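Local coordinates for protein beta sliding clamp (Borrelia burgdorferi, PDB 6DJ8) that probably forms a ring-shaped head-to-tail homodimer around DNA that tethers DNA polymerases and other proteins to it and makes them processive, at residues C17-N20 with Q21-E25; V79-A83 with S84-D88; V220-K223 with I224-L228; S349-V352 with E353-V357. All coordinates share one frame; numbering follows the deposited sequence.

Contact 1 of 4, residues C17-N20 with Q21-E25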
loop_
_atom_site.group_PDB
_atom_site.type_symbol
_atom_site.label_atom_id
_atom_site.label_comp_id
_atom_site.label_asym_id
_atom_site.label_seq_id
_atom_site.Cartn_x
_atom_site.Cartn_y
_atom_site.Cartn_z
ATOM N N CYS A 17 -2.596 17.166 27.200
ATOM C CA CYS A 17 -2.157 17.673 25.911
ATOM C C CYS A 17 -3.286 17.540 24.904
ATOM O O CYS A 17 -4.286 16.846 25.127
ATOM C CB CYS A 17 -0.928 16.927 25.403
ATOM S SG CYS A 17 -1.241 15.194 25.121
ATOM N N GLU A 18 -3.116 18.228 23.788
ATOM C CA GLU A 18 -4.012 18.065 22.653
ATOM C C GLU A 18 -3.653 16.771 21.927
ATOM O O GLU A 18 -2.503 16.580 21.501
ATOM C CB GLU A 18 -3.918 19.282 21.731
ATOM C CG GLU A 18 -4.760 19.203 20.478
ATOM C CD GLU A 18 -5.037 20.574 19.890
ATOM O OE1 GLU A 18 -4.894 21.580 20.624
ATOM O OE2 GLU A 18 -5.398 20.643 18.696
ATOM N N THR A 19 -4.633 15.874 21.804
ATOM C CA THR A 19 -4.369 14.547 21.256
ATOM C C THR A 19 -3.794 14.620 19.848
ATOM O O THR A 19 -2.808 13.942 19.533
ATOM C CB THR A 19 -5.657 13.730 21.255
ATOM O OG1 THR A 19 -6.216 13.736 22.579
ATOM C CG2 THR A 19 -5.375 12.309 20.850
ATOM N N ASN A 20 -4.433 15.391 18.964
ATOM C CA ASN A 20 -3.958 15.439 17.586
ATOM C C ASN A 20 -2.549 16.014 17.517
ATOM O O ASN A 20 -1.727 15.566 16.712
ATOM C CB ASN A 20 -4.911 16.253 16.714
ATOM C CG ASN A 20 -4.580 16.123 15.222
ATOM O OD1 ASN A 20 -4.002 17.030 14.618
ATOM N ND2 ASN A 20 -4.912 14.975 14.640
ATOM N N GLN A 21 -2.238 16.979 18.383
ATOM C CA GLN A 21 -0.901 17.576 18.341
ATOM C C GLN A 21 0.151 16.564 18.762
ATOM O O GLN A 21 1.136 16.347 18.048
ATOM C CB GLN A 21 -0.830 18.807 19.239
ATOM C CG GLN A 21 0.525 19.514 19.173
ATOM C CD GLN A 21 0.544 20.773 20.003
ATOM O OE1 GLN A 21 -0.239 20.906 20.950
ATOM N NE2 GLN A 21 1.418 21.716 19.646
ATOM N N ILE A 22 -0.045 15.907 19.910
ATOM C CA ILE A 22 1.001 14.986 20.339
ATOM C C ILE A 22 1.074 13.793 19.391
ATOM O O ILE A 22 2.149 13.210 19.204
ATOM C CB ILE A 22 0.816 14.557 21.804
ATOM C CG1 ILE A 22 2.119 13.902 22.292
ATOM C CG2 ILE A 22 -0.428 13.653 21.948
ATOM C CD1 ILE A 22 2.111 13.417 23.714
ATOM N N MET A 23 -0.045 13.426 18.752
ATOM C CA MET A 23 0.013 12.367 17.745
ATOM C C MET A 23 0.953 12.759 16.601
ATOM O O MET A 23 1.821 11.975 16.188
ATOM C CB MET A 23 -1.397 12.059 17.196
ATOM C CG MET A 23 -1.406 10.914 16.210
ATOM S SD MET A 23 -3.066 10.559 15.578
ATOM C CE MET A 23 -4.032 10.710 17.115
ATOM N N ASN A 24 0.798 13.975 16.082
ATOM C CA ASN A 24 1.655 14.412 14.978
ATOM C C ASN A 24 3.121 14.455 15.393
ATOM O O ASN A 24 4.000 14.014 14.641
ATOM C CB ASN A 24 1.207 15.785 14.477
ATOM C CG ASN A 24 -0.126 15.733 13.750
ATOM O OD1 ASN A 24 -0.534 14.680 13.251
ATOM N ND2 ASN A 24 -0.811 16.869 13.691
ATOM N N GLU A 25 3.405 14.971 16.592
ATOM C CA GLU A 25 4.800 15.115 17.009
ATOM C C GLU A 25 5.437 13.762 17.278
ATOM O O GLU A 25 6.625 13.572 17.007
ATOM C CB GLU A 25 4.905 16.004 18.248
ATOM C CG GLU A 25 4.361 17.415 18.074
ATOM C CD GLU A 25 5.088 18.249 16.999
ATOM O OE1 GLU A 25 6.071 17.778 16.380
ATOM O OE2 GLU A 25 4.664 19.401 16.789
HETATM O O HOH W 1 -0.866 19.872 23.563
#

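Contact 2 of 4, residues V79-A83 with S84-D88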
loop_
_atom_site.group_PDB
_atom_site.type_symbol
_atom_site.label_atom_id
_atom_site.label_comp_id
_atom_site.label_asym_id
_atom_site.label_seq_id
_atom_site.Cartn_x
_atom_site.Cartn_y
_atom_site.Cartn_z
ATOM N N VAL A 79 9.954 10.399 31.076
ATOM C CA VAL A 79 9.510 9.037 30.785
ATOM C C VAL A 79 10.170 8.563 29.495
ATOM O O VAL A 79 10.150 9.272 28.486
ATOM C CB VAL A 79 7.976 8.940 30.650
ATOM C CG1 VAL A 79 7.598 7.579 30.133
ATOM C CG2 VAL A 79 7.318 9.165 31.999
ATOM N N LEU A 80 10.754 7.369 29.530
ATOM C CA LEU A 80 11.247 6.696 28.335
ATOM C C LEU A 80 10.249 5.608 27.950
ATOM O O LEU A 80 9.970 4.710 28.758
ATOM C CB LEU A 80 12.624 6.096 28.593
ATOM C CG LEU A 80 13.385 5.524 27.405
ATOM C CD1 LEU A 80 13.803 6.658 26.475
ATOM C CD2 LEU A 80 14.606 4.749 27.900
ATOM N N ILE A 81 9.699 5.689 26.744
ATOM C CA ILE A 81 8.635 4.770 26.342
ATOM C C ILE A 81 8.807 4.382 24.882
ATOM O O ILE A 81 9.137 5.218 24.040
ATOM C CB ILE A 81 7.239 5.375 26.586
ATOM C CG1 ILE A 81 6.130 4.416 26.117
ATOM C CG2 ILE A 81 7.083 6.702 25.876
ATOM C CD1 ILE A 81 4.779 4.897 26.538
ATOM N N ASN A 82 8.587 3.101 24.593
ATOM C CA ASN A 82 8.613 2.587 23.230
ATOM C C ASN A 82 7.777 3.455 22.304
ATOM O O ASN A 82 6.597 3.688 22.564
ATOM C CB ASN A 82 8.103 1.148 23.229
ATOM C CG ASN A 82 8.001 0.576 21.845
ATOM O OD1 ASN A 82 6.913 0.531 21.257
ATOM N ND2 ASN A 82 9.138 0.162 21.295
ATOM N N ALA A 83 8.403 3.946 21.219
ATOM C CA ALA A 83 7.754 4.949 20.381
ATOM C C ALA A 83 6.516 4.392 19.685
ATOM O O ALA A 83 5.511 5.093 19.550
ATOM C CB ALA A 83 8.733 5.478 19.326
ATOM N N SER A 84 6.604 3.160 19.180
ATOM C CA SER A 84 5.499 2.555 18.440
ATOM C C SER A 84 4.275 2.347 19.339
ATOM O O SER A 84 3.136 2.625 18.936
ATOM C CB SER A 84 5.977 1.232 17.832
ATOM O OG SER A 84 4.947 0.573 17.126
ATOM N N ASN A 85 4.489 1.874 20.568
ATOM C CA ASN A 85 3.362 1.694 21.484
ATOM C C ASN A 85 2.741 3.031 21.868
ATOM O O ASN A 85 1.514 3.163 21.913
ATOM C CB ASN A 85 3.799 0.939 22.735
ATOM C CG ASN A 85 4.129 -0.506 22.454
ATOM O OD1 ASN A 85 3.861 -1.011 21.364
ATOM N ND2 ASN A 85 4.708 -1.186 23.439
ATOM N N PHE A 86 3.572 4.034 22.147
ATOM C CA PHE A 86 3.045 5.334 22.538
ATOM C C PHE A 86 2.228 5.945 21.414
ATOM O O PHE A 86 1.155 6.511 21.647
ATOM C CB PHE A 86 4.203 6.264 22.922
ATOM C CG PHE A 86 3.770 7.506 23.631
ATOM C CD1 PHE A 86 2.662 7.501 24.459
ATOM C CD2 PHE A 86 4.463 8.693 23.453
ATOM C CE1 PHE A 86 2.259 8.649 25.111
ATOM C CE2 PHE A 86 4.069 9.840 24.109
ATOM C CZ PHE A 86 2.958 9.814 24.940
ATOM N N TYR A 87 2.734 5.853 20.184
ATOM C CA TYR A 87 1.977 6.316 19.030
ATOM C C TYR A 87 0.650 5.578 18.917
ATOM O O TYR A 87 -0.393 6.186 18.648
ATOM C CB TYR A 87 2.809 6.118 17.760
ATOM C CG TYR A 87 2.171 6.673 16.512
ATOM C CD1 TYR A 87 1.851 8.018 16.425
ATOM C CD2 TYR A 87 1.890 5.858 15.415
ATOM C CE1 TYR A 87 1.268 8.553 15.284
ATOM C CE2 TYR A 87 1.300 6.385 14.255
ATOM C CZ TYR A 87 1.001 7.739 14.205
ATOM O OH TYR A 87 0.430 8.301 13.093
ATOM N N ASP A 88 0.673 4.258 19.092
ATOM C CA ASP A 88 -0.569 3.493 19.012
ATOM C C ASP A 88 -1.566 3.960 20.061
ATOM O O ASP A 88 -2.757 4.141 19.763
ATOM C CB ASP A 88 -0.270 2.007 19.168
ATOM C CG ASP A 88 0.331 1.409 17.913
ATOM O OD1 ASP A 88 0.327 2.093 16.872
ATOM O OD2 ASP A 88 0.819 0.264 17.967
#

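Contact 3 of 4, residues V220-K223 with I224-L228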
loop_
_atom_site.group_PDB
_atom_site.type_symbol
_atom_site.label_atom_id
_atom_site.label_comp_id
_atom_site.label_asym_id
_atom_site.label_seq_id
_atom_site.Cartn_x
_atom_site.Cartn_y
_atom_site.Cartn_z
ATOM N N VAL A 220 27.407 16.183 5.178
ATOM C CA VAL A 220 26.305 15.855 6.083
ATOM C C VAL A 220 25.608 14.599 5.573
ATOM O O VAL A 220 25.163 14.578 4.422
ATOM C CB VAL A 220 25.297 17.011 6.180
ATOM C CG1 VAL A 220 24.193 16.654 7.181
ATOM C CG2 VAL A 220 26.008 18.303 6.581
ATOM N N PRO A 221 25.462 13.563 6.388
ATOM C CA PRO A 221 24.755 12.360 5.932
ATOM C C PRO A 221 23.369 12.721 5.438
ATOM O O PRO A 221 22.686 13.572 6.012
ATOM C CB PRO A 221 24.701 11.465 7.176
ATOM C CG PRO A 221 25.878 11.921 8.010
ATOM C CD PRO A 221 25.883 13.418 7.797
ATOM N N VAL A 222 22.974 12.101 4.324
ATOM C CA VAL A 222 21.734 12.508 3.690
ATOM C C VAL A 222 20.515 12.205 4.570
ATOM O O VAL A 222 19.483 12.867 4.423
ATOM C CB VAL A 222 21.604 11.856 2.297
ATOM C CG1 VAL A 222 21.388 10.312 2.406
ATOM C CG2 VAL A 222 20.465 12.522 1.526
ATOM N N LYS A 223 20.597 11.243 5.486
ATOM C CA LYS A 223 19.377 10.826 6.194
ATOM C C LYS A 223 18.686 12.010 6.861
ATOM O O LYS A 223 17.457 12.144 6.775
ATOM C CB LYS A 223 19.680 9.741 7.225
ATOM C CG LYS A 223 18.453 9.306 8.046
ATOM C CD LYS A 223 18.797 8.210 9.029
ATOM C CE LYS A 223 17.545 7.717 9.791
ATOM N NZ LYS A 223 17.933 6.701 10.814
ATOM N N ILE A 224 19.460 12.928 7.464
ATOM C CA ILE A 224 18.808 14.044 8.146
ATOM C C ILE A 224 17.999 14.887 7.169
ATOM O O ILE A 224 16.969 15.461 7.545
ATOM C CB ILE A 224 19.818 14.912 8.936
ATOM C CG1 ILE A 224 19.039 15.815 9.903
ATOM C CG2 ILE A 224 20.673 15.759 7.991
ATOM C CD1 ILE A 224 19.909 16.566 10.889
ATOM N N PHE A 225 18.412 14.952 5.895
ATOM C CA PHE A 225 17.641 15.748 4.948
ATOM C C PHE A 225 16.344 15.049 4.556
ATOM O O PHE A 225 15.314 15.707 4.393
ATOM C CB PHE A 225 18.498 16.084 3.720
ATOM C CG PHE A 225 19.679 16.929 4.080
ATOM C CD1 PHE A 225 19.501 18.262 4.405
ATOM C CD2 PHE A 225 20.936 16.374 4.220
ATOM C CE1 PHE A 225 20.581 19.049 4.806
ATOM C CE2 PHE A 225 22.005 17.147 4.610
ATOM C CZ PHE A 225 21.825 18.493 4.908
ATOM N N ASN A 226 16.369 13.728 4.391
ATOM C CA ASN A 226 15.107 13.012 4.186
ATOM C C ASN A 226 14.170 13.244 5.361
ATOM O O ASN A 226 12.995 13.558 5.174
ATOM C CB ASN A 226 15.381 11.526 3.974
ATOM C CG ASN A 226 16.132 11.273 2.669
ATOM O OD1 ASN A 226 15.911 11.983 1.692
ATOM N ND2 ASN A 226 17.013 10.270 2.648
ATOM N N PHE A 227 14.714 13.224 6.579
ATOM C CA PHE A 227 13.916 13.478 7.783
ATOM C C PHE A 227 13.320 14.884 7.767
ATOM O O PHE A 227 12.111 15.080 7.981
ATOM C CB PHE A 227 14.834 13.288 8.994
ATOM C CG PHE A 227 14.167 13.406 10.323
ATOM C CD1 PHE A 227 12.925 12.829 10.554
ATOM C CD2 PHE A 227 14.832 14.020 11.374
ATOM C CE1 PHE A 227 12.333 12.902 11.813
ATOM C CE2 PHE A 227 14.250 14.100 12.635
ATOM C CZ PHE A 227 12.995 13.541 12.847
ATOM N N LEU A 228 14.168 15.868 7.472
ATOM C CA LEU A 228 13.797 17.275 7.525
ATOM C C LEU A 228 12.668 17.607 6.561
ATOM O O LEU A 228 11.808 18.441 6.870
ATOM C CB LEU A 228 15.018 18.127 7.164
ATOM C CG LEU A 228 16.006 18.399 8.287
ATOM C CD1 LEU A 228 17.249 18.998 7.692
ATOM C CD2 LEU A 228 15.344 19.363 9.226
#

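Contact 4 of 4, residues S349-V352 with E353-V357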
loop_
_atom_site.group_PDB
_atom_site.type_symbol
_atom_site.label_atom_id
_atom_site.label_comp_id
_atom_site.label_asym_id
_atom_site.label_seq_id
_atom_site.Cartn_x
_atom_site.Cartn_y
_atom_site.Cartn_z
ATOM N N SER A 349 15.626 4.512 -14.073
ATOM C CA SER A 349 15.238 4.959 -12.735
ATOM C C SER A 349 15.888 6.305 -12.411
ATOM O O SER A 349 15.229 7.210 -11.886
ATOM C CB SER A 349 15.609 3.905 -11.692
ATOM O OG SER A 349 14.822 2.737 -11.852
ATOM N N TYR A 350 17.167 6.465 -12.757
ATOM C CA TYR A 350 17.833 7.758 -12.559
ATOM C C TYR A 350 17.122 8.855 -13.331
ATOM O O TYR A 350 16.869 9.946 -12.806
ATOM C CB TYR A 350 19.289 7.671 -13.002
ATOM C CG TYR A 350 20.187 6.771 -12.179
ATOM C CD1 TYR A 350 19.806 6.326 -10.916
ATOM C CD2 TYR A 350 21.439 6.383 -12.668
ATOM C CE1 TYR A 350 20.634 5.501 -10.171
ATOM C CE2 TYR A 350 22.275 5.568 -11.935
ATOM C CZ TYR A 350 21.866 5.134 -10.680
ATOM O OH TYR A 350 22.692 4.323 -9.943
ATOM N N PHE A 351 16.805 8.580 -14.597
ATOM C CA PHE A 351 16.148 9.559 -15.456
ATOM C C PHE A 351 14.820 9.985 -14.848
ATOM O O PHE A 351 14.558 11.178 -14.649
ATOM C CB PHE A 351 15.950 8.932 -16.850
ATOM C CG PHE A 351 15.729 9.915 -17.980
ATOM C CD1 PHE A 351 15.920 11.283 -17.813
ATOM C CD2 PHE A 351 15.334 9.449 -19.229
ATOM C CE1 PHE A 351 15.714 12.168 -18.877
ATOM C CE2 PHE A 351 15.139 10.333 -20.316
ATOM C CZ PHE A 351 15.315 11.686 -20.137
ATOM N N VAL A 352 13.986 9.002 -14.500
ATOM C CA VAL A 352 12.662 9.282 -13.943
ATOM C C VAL A 352 12.788 9.999 -12.606
ATOM O O VAL A 352 12.078 10.977 -12.343
ATOM C CB VAL A 352 11.852 7.974 -13.790
ATOM C CG1 VAL A 352 10.594 8.211 -12.960
ATOM C CG2 VAL A 352 11.503 7.376 -15.168
ATOM N N GLU A 353 13.669 9.502 -11.724
ATOM C CA GLU A 353 13.839 10.164 -10.433
ATOM C C GLU A 353 14.237 11.615 -10.618
ATOM O O GLU A 353 13.743 12.498 -9.913
ATOM C CB GLU A 353 14.897 9.461 -9.589
ATOM C CG GLU A 353 14.386 8.787 -8.383
ATOM C CD GLU A 353 15.486 8.554 -7.362
ATOM O OE1 GLU A 353 15.214 8.769 -6.146
ATOM O OE2 GLU A 353 16.610 8.168 -7.786
ATOM N N ALA A 354 15.161 11.876 -11.545
ATOM C CA ALA A 354 15.637 13.242 -11.712
ATOM C C ALA A 354 14.523 14.134 -12.248
ATOM O O ALA A 354 14.222 15.185 -11.674
ATOM C CB ALA A 354 16.865 13.262 -12.629
ATOM N N ILE A 355 13.843 13.706 -13.315
ATOM C CA ILE A 355 12.878 14.635 -13.883
ATOM C C ILE A 355 11.683 14.841 -12.956
ATOM O O ILE A 355 10.994 15.860 -13.068
ATOM C CB ILE A 355 12.417 14.180 -15.278
ATOM C CG1 ILE A 355 11.483 12.983 -15.165
ATOM C CG2 ILE A 355 13.615 13.881 -16.165
ATOM C CD1 ILE A 355 10.974 12.545 -16.514
ATOM N N SER A 356 11.455 13.933 -12.001
ATOM C CA SER A 356 10.324 14.104 -11.098
ATOM C C SER A 356 10.488 15.294 -10.159
ATOM O O SER A 356 9.509 15.708 -9.537
ATOM C CB SER A 356 10.102 12.826 -10.277
ATOM O OG SER A 356 11.020 12.771 -9.184
ATOM N N VAL A 357 11.682 15.879 -10.038
ATOM C CA VAL A 357 11.816 17.055 -9.190
ATOM C C VAL A 357 11.704 18.354 -9.964
ATOM O O VAL A 357 11.678 19.426 -9.345
ATOM C CB VAL A 357 13.123 17.009 -8.368
ATOM C CG1 VAL A 357 13.231 15.666 -7.641
ATOM C CG2 VAL A 357 14.350 17.256 -9.250
#

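Contact 1 of 4, residues C17-N20 with Q21-E25
Cys17, at the end of strand 14-18, meets Ile22 through its sulfur, with SG 3.6 Å from CG2 of Ile22. The first torsion of Cys17 (chi1 63°) sets SG between the backbone N and the carbonyl carbon, where it faces the isoleucine; Ile71 and Ile99 pack around the same cysteine. Glu18 follows at the N-cap position, and its carbonyl takes the first helical bond from Ile22 N, 3.0 Å to Glu18 O and almost straight at 172°. The backbone N of Glu18 is held by a water bridge: it donates to a water at 2.8 Å, and that water donates to OE1 at the end of the extended Gln21 side chain. The two side chains cross at about a right angle, CB of Glu18 4.0 Å from CB of Gln21.

This is a strand running directly into a helix, part of the fold of this family of ring-forming processivity factors, in which, as in relatives, antiparallel sheets form the outside of the ring and helices line the channel. Thr19 turns its side chain off the helix, where OG1 bonds to the carbonyl of Tyr96, while its own O accepts from Met23 N at 2.9 Å. The same Thr19 O has the methyl CG2 of Ile22 pressed against it at 3.4 Å. Asn20, on the exposed flank, continues the helical bonding: its O receives Asn24 N at 3.1 Å. Between the side chains, ND2 of Asn24 makes only a weak bond to OD1 of Asn20, 3.3 Å away, the two amide planes standing nearly perpendicular at 84°.

Contact 2 of 4, residues V79-A83 with S84-D88
Ile81 and Phe86 form the tightly packed part of this turn. Their side chains cross at about a right angle, with CD1 of Ile81 3.9 Å from CB of Phe86 and CG2 of Ile81 4.1 Å from CD2 of the ring, which CD1 approaches obliquely. Leu110 touches both residues, and Ile26 of helix 19-29 packs on the phenylalanine, so this flank belongs to the domain core.

Between them the chain bends sharply: strand 79-82 and helix 84-88 run at 87° to each other. Asn82 is the N-cap of the helix. With CG opposite its backbone N (chi1 176°), its amide reaches the first turn of the helix, and OD1 accepts from Asn85 N at 2.9 Å, satisfying an N-H that has no preceding helical carbonyl to use. Regular helical bonding starts with Phe86 N to Asn82 O, 3.1 Å and in the carbonyl plane, and continues with Tyr87 N to Ala83 O at 2.9 Å.

The other flank is polar and nearer to solvent, with Ser84 and Asn85 partly exposed. The Asn85 amide crosses that of Asn82 obliquely, CG 3.2 Å from OD1 of Asn82, but the two amides are turned 59° apart and the oxygens, both acceptors, do not bond. Ser84 brings its CB against the same Asn82 OD1 at 3.6 Å. Here Asn85, together with Asp88 further along the helix, packs on Arg324 of the second subunit.

Contact 3 of 4, residues V220-K223 with I224-L228
The ring of Phe225 meets Val220 at its outer end, CE2 lying 3.4 Å from CG1 of the valine; CG1 meets the ring obliquely, and the two side chains cross at about a right angle. One face of the ring carries the methyl CG2 of Ile224, 3.8 Å above the plane and shifted toward the rim. At the edge lie CA and O of Val222, the backbone that begins the turn. The same Val220 CG1 also reaches CG2 of Ile224, 3.7 Å away, so one methyl of the strand wedges against two helix residues. Phe225 is brought there by a first torsion of -63°, which places its CG beside the backbone N and lays the ring back along the incoming strand.

Val222 O is gripped twice. Asn226 N approaches it nearly head-on to the carbonyl at 3.2 Å, whereas Phe225 N, at 2.8 Å, comes from well above the carbonyl plane with a bent N-H angle of 132°. One residue on, Phe227 N bonds to Lys223 O at 3.0 Å.

This strand-to-helix turn lies deep in the central domain. Ile224 packs on Ile256 and Cys258 of strand 254-259, and Phe225 meets the ring of Phe247 as well as Phe160 and Ile164 of helix 157-167. Toward the N-terminal domain, extended Lys223 makes a salt bridge with Asp60, and the ring of Phe227 meets that of Phe65.

Contact 4 of 4, residues S349-V352 with E353-V357
Glu353 meets the carbonyl of Ser349 through both N and CB: its N bonds to Ser349 O at 2.8 Å, and its CB rests 3.2 Å from that same oxygen. The chain beyond CG is extended, carrying OE2 off to a salt bridge with Arg202. Ala354 repeats the i to i+4 bond of an alpha-helix, N to Tyr350 O at 2.9 Å, and its CB lies against Tyr350 O.

Ile355 supplies the apolar side-chain contact. Its first torsion (chi1 73°) puts CG1 between the backbone N and the carbonyl carbon and turns CG2 back toward the preceding turn, where that methyl lies 3.2 Å from Phe351 O and 3.8 Å from CE1 of the Phe351 ring. The ring receives it obliquely. Along the backbone, Ile355 N reaches Phe351 O nearly straight, with an N-H angle of 169°.

Ser356 carries the bonding on with N to Val352 O at 3.0 Å, more bent at 140°. Its hydroxyl curls back to donate to the carbonyl three residues earlier, OG to Glu353 O 2.8 Å, a side-chain-to-backbone bond common for helical serines. Val357 N then bonds to Ala354 O.

Within the C-terminal domain, Phe351 and Ile355 lean on Leu291 of helix 284-294, while Ala354 and Ile355 meet Leu375 of strand 373-376. Ala354 also touches His385, and Val357 touches Phe383, both on strand 383-387.

Contacts 1 and 2 form a pair in the N-terminal domain, their centres 13 Å apart: helices 19-29 and 83-92 pack together there, with Ile22 CD1 3.9 Å from Phe86 CZ and Met23 O 3.6 Å from Tyr87 CE1. Contact 3, in the central domain, occurs at a comparable strand-to-helix turn, about 24 Å from contact 1 and 23 Å from contact 2 between centres. Contact 4, along helix 348-355 of the C-terminal domain, lies about 19 Å from contact 3 but about 37 Å from contact 2 between centres, the latter across the chain's centre. The four thus sample all three domains along the half-ring; contact 2 alone among them touches the second subunit.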